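Local coordinates for Ddb_g0293866 (PDB 5LW6), which contains an ADP-ribose-binding macrodomain, the part described here, within a longer protein that probably acts in sensing DNA damage through poly-ADP-ribose, at residues Thr157-Gln162 and Pro224-Ala229. Sequence-based numbering, arbitrary orientation.
Sequences TPQNKQ and PNKPDA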
ATOM      1  N   THR A 157      12.003   0.694   8.548  1.00 15.88           N
ATOM      2  CA  THR A 157      11.483   0.208   9.816  1.00 17.42           C
ATOM      3  C   THR A 157      11.862  -1.256   9.971  1.00 16.90           C
ATOM      4  O   THR A 157      12.239  -1.858   8.966  1.00 15.98           O
ATOM      5  CB  THR A 157       9.936   0.309   9.915  1.00 17.26           C
ATOM      6  OG1 THR A 157       9.343  -0.789   9.252  1.00 16.29           O
ATOM      7  CG2 THR A 157       9.389   1.551   9.300  1.00 18.82           C
ATOM      8  N   PRO A 158      11.725  -1.838  11.191  1.00 17.27           N
ATOM      9  CA  PRO A 158      12.042  -3.250  11.297  1.00 16.83           C
ATOM     10  C   PRO A 158      11.122  -4.133  10.436  1.00 16.97           C
ATOM     11  O   PRO A 158      11.513  -5.251  10.024  1.00 17.16           O
ATOM     12  CB  PRO A 158      11.843  -3.537  12.781  1.00 19.03           C
ATOM     13  CG  PRO A 158      12.017  -2.240  13.434  1.00 19.99           C
ATOM     14  CD  PRO A 158      11.366  -1.266  12.513  1.00 19.58           C
ATOM     15  N   GLN A 159       9.908  -3.647  10.168  1.00 16.53           N
ATOM     16  CA  GLN A 159       8.951  -4.400   9.348  1.00 16.96           C
ATOM     17  C   GLN A 159       9.180  -4.354   7.845  1.00 15.04           C
ATOM     18  O   GLN A 159       8.552  -5.141   7.105  1.00 15.04           O
ATOM     19  CB  GLN A 159       7.547  -3.896   9.640  1.00 19.89           C
ATOM     20  CG  GLN A 159       7.027  -4.396  10.984  1.00 21.87           C
ATOM     21  CD  GLN A 159       7.695  -3.751  12.190  1.00 23.61           C
ATOM     22  OE1 GLN A 159       7.886  -2.540  12.273  1.00 25.71           O
ATOM     23  NE2 GLN A 159       8.053  -4.570  13.125  1.00 27.20           N
ATOM     24  N   ASN A 160       9.978  -3.407   7.384  1.00 13.49           N
ATOM     25  CA  ASN A 160      10.341  -3.354   5.940  1.00 13.60           C
ATOM     26  C   ASN A 160      11.835  -3.358   5.723  1.00 13.82           C
ATOM     27  O   ASN A 160      12.328  -2.978   4.696  1.00 13.64           O
ATOM     28  CB  ASN A 160       9.629  -2.206   5.226  1.00 14.04           C
ATOM     29  CG  ASN A 160      10.005  -0.850   5.746  1.00 14.92           C
ATOM     30  OD1 ASN A 160      11.017  -0.684   6.432  1.00 14.89           O
ATOM     31  ND2 ASN A 160       9.219   0.136   5.388  1.00 14.58           N
ATOM     32  N   LYS A 161      12.542  -3.907   6.687  1.00 14.58           N
ATOM     33  CA  LYS A 161      13.981  -4.092   6.572  1.00 15.94           C
ATOM     34  C   LYS A 161      14.390  -4.789   5.306  1.00 13.65           C
ATOM     35  O   LYS A 161      15.313  -4.378   4.623  1.00 15.43           O
ATOM     36  CB  LYS A 161      14.428  -4.898   7.826  1.00 17.79           C
ATOM     37  CG  LYS A 161      15.910  -5.267   7.870  1.00 22.98           C
ATOM     38  CD  LYS A 161      16.167  -6.031   9.170  1.00 27.13           C
ATOM     39  CE  LYS A 161      17.673  -6.181   9.503  1.00 31.74           C
ATOM     40  NZ  LYS A 161      18.416  -6.794   8.393  1.00 36.64           N
ATOM     41  N   GLN A 162      13.659  -5.826   4.942  1.00 13.31           N
ATOM     42  CA  GLN A 162      14.079  -6.684   3.772  1.00 12.94           C
ATOM     43  C   GLN A 162      13.970  -5.934   2.478  1.00 11.60           C
ATOM     44  O   GLN A 162      14.873  -5.941   1.678  1.00 13.25           O
ATOM     45  CB  GLN A 162      13.264  -7.958   3.726  1.00 14.52           C
ATOM     46  CG  GLN A 162      13.503  -8.858   2.564  1.00 17.39           C
ATOM     47  CD  GLN A 162      14.930  -9.394   2.534  1.00 19.08           C
ATOM     48  OE1 GLN A 162      15.474  -9.860   3.542  1.00 17.98           O
ATOM     49  NE2 GLN A 162      15.562  -9.260   1.392  1.00 19.72           N
ATOM     50  N   PRO A 224       1.016   1.152  20.916  1.00 27.54           N
ATOM     51  CA  PRO A 224       1.823   1.979  21.821  1.00 31.19           C
ATOM     52  C   PRO A 224       3.355   1.864  21.625  1.00 31.54           C
ATOM     53  O   PRO A 224       4.072   2.835  21.881  1.00 34.51           O
ATOM     54  CB  PRO A 224       1.420   1.423  23.199  1.00 32.36           C
ATOM     55  CG  PRO A 224       0.020   0.916  23.004  1.00 33.53           C
ATOM     56  CD  PRO A 224       0.121   0.248  21.677  1.00 29.44           C
ATOM     57  N   ASN A 225       3.856   0.724  21.156  1.00 31.47           N
ATOM     58  CA  ASN A 225       5.307   0.520  21.008  1.00 33.53           C
ATOM     59  C   ASN A 225       5.881   1.077  19.745  1.00 32.81           C
ATOM     60  O   ASN A 225       7.098   1.040  19.563  1.00 34.47           O
ATOM     61  CB  ASN A 225       5.674  -0.971  21.043  1.00 40.79           C
ATOM     62  CG  ASN A 225       5.167  -1.677  22.286  1.00 46.40           C
ATOM     63  OD1 ASN A 225       4.678  -2.820  22.213  1.00 52.75           O
ATOM     64  ND2 ASN A 225       5.259  -1.006  23.421  1.00 44.71           N
ATOM     65  N   LYS A 226       5.024   1.564  18.848  1.00 28.11           N
ATOM     66  CA  LYS A 226       5.471   2.156  17.579  1.00 28.40           C
ATOM     67  C   LYS A 226       5.163   3.675  17.594  1.00 27.78           C
ATOM     68  O   LYS A 226       4.311   4.096  18.408  1.00 24.38           O
ATOM     69  CB  LYS A 226       4.752   1.410  16.421  1.00 27.84           C
ATOM     70  CG  LYS A 226       5.082  -0.091  16.355  1.00 33.89           C
ATOM     71  CD  LYS A 226       6.550  -0.357  15.974  1.00 36.57           C
ATOM     72  CE  LYS A 226       6.917  -1.849  16.064  1.00 38.44           C
ATOM     73  NZ  LYS A 226       8.231  -2.111  15.402  1.00 42.32           N
ATOM     74  N   PRO A 227       5.830   4.498  16.710  1.00 31.33           N
ATOM     75  CA  PRO A 227       5.559   5.966  16.664  1.00 29.17           C
ATOM     76  C   PRO A 227       4.096   6.367  16.443  1.00 29.77           C
ATOM     77  O   PRO A 227       3.377   5.693  15.687  1.00 24.75           O
ATOM     78  CB  PRO A 227       6.370   6.450  15.443  1.00 31.44           C
ATOM     79  CG  PRO A 227       7.521   5.506  15.396  1.00 31.99           C
ATOM     80  CD  PRO A 227       6.909   4.153  15.748  1.00 30.34           C
ATOM     81  N   ASP A 228       3.705   7.488  17.057  1.00 28.28           N
ATOM     82  CA  ASP A 228       2.474   8.208  16.718  1.00 28.10           C
ATOM     83  C   ASP A 228       1.237   7.317  16.874  1.00 25.23           C
ATOM     84  O   ASP A 228       0.304   7.325  16.033  1.00 22.97           O
ATOM     85  CB  ASP A 228       2.550   8.704  15.280  1.00 27.86           C
ATOM     86  CG  ASP A 228       3.460   9.909  15.083  1.00 31.33           C
ATOM     87  OD1 ASP A 228       3.917  10.527  16.062  1.00 31.67           O
ATOM     88  OD2 ASP A 228       3.683  10.271  13.901  1.00 31.31           O
ATOM     89  N   ALA A 229       1.203   6.584  17.976  1.00 25.48           N
ATOM     90  CA  ALA A 229       0.067   5.726  18.279  1.00 26.04           C
ATOM     91  C   ALA A 229      -1.186   6.549  18.584  1.00 26.21           C
ATOM     92  O   ALA A 229      -1.112   7.590  19.259  1.00 25.86           O
ATOM     93  CB  ALA A 229       0.418   4.795  19.408  1.00 26.89           C
TER
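Lys226 and Gln159 reach for each other from opposite directions and meet through a single hydrogen bond, Lys226 NZ to Gln159 OE1 at 3.2 Å. The ammonium does not approach the oxygen head-on: the C=O...NZ angle is 103°, with NZ tilted 20° from the carbonyl plane, so it lies beside the amide. This side-on placement brings Gln159 NE2 within 3.4 Å of Lys226 NZ, a donor facing a donor. Lys226 bends at chi2 (-67°) and then runs extended through CD and CE, which carries the charge across to the amide. Pro158 flanks the ammonium more loosely, its CG 4.3 Å from Lys226 NZ. Behind the amide, Thr157 N donates to Asn160 OD1 at 2.7 Å, and the backbone oxygen of Gln159 accepts from Ser133 OG, bonds that tie down the turn entering helix 161-167. A leucine in place of Gln159 would probably leave the Lys226 ammonium without this acceptor and the two segments without their polar link. The contact joins that turn to the loop between strand 213-217 and helix 237-253 at the macrodomain surface; one charged, oblique bond and only 86 Å² of buried surface imply a light, polar tether.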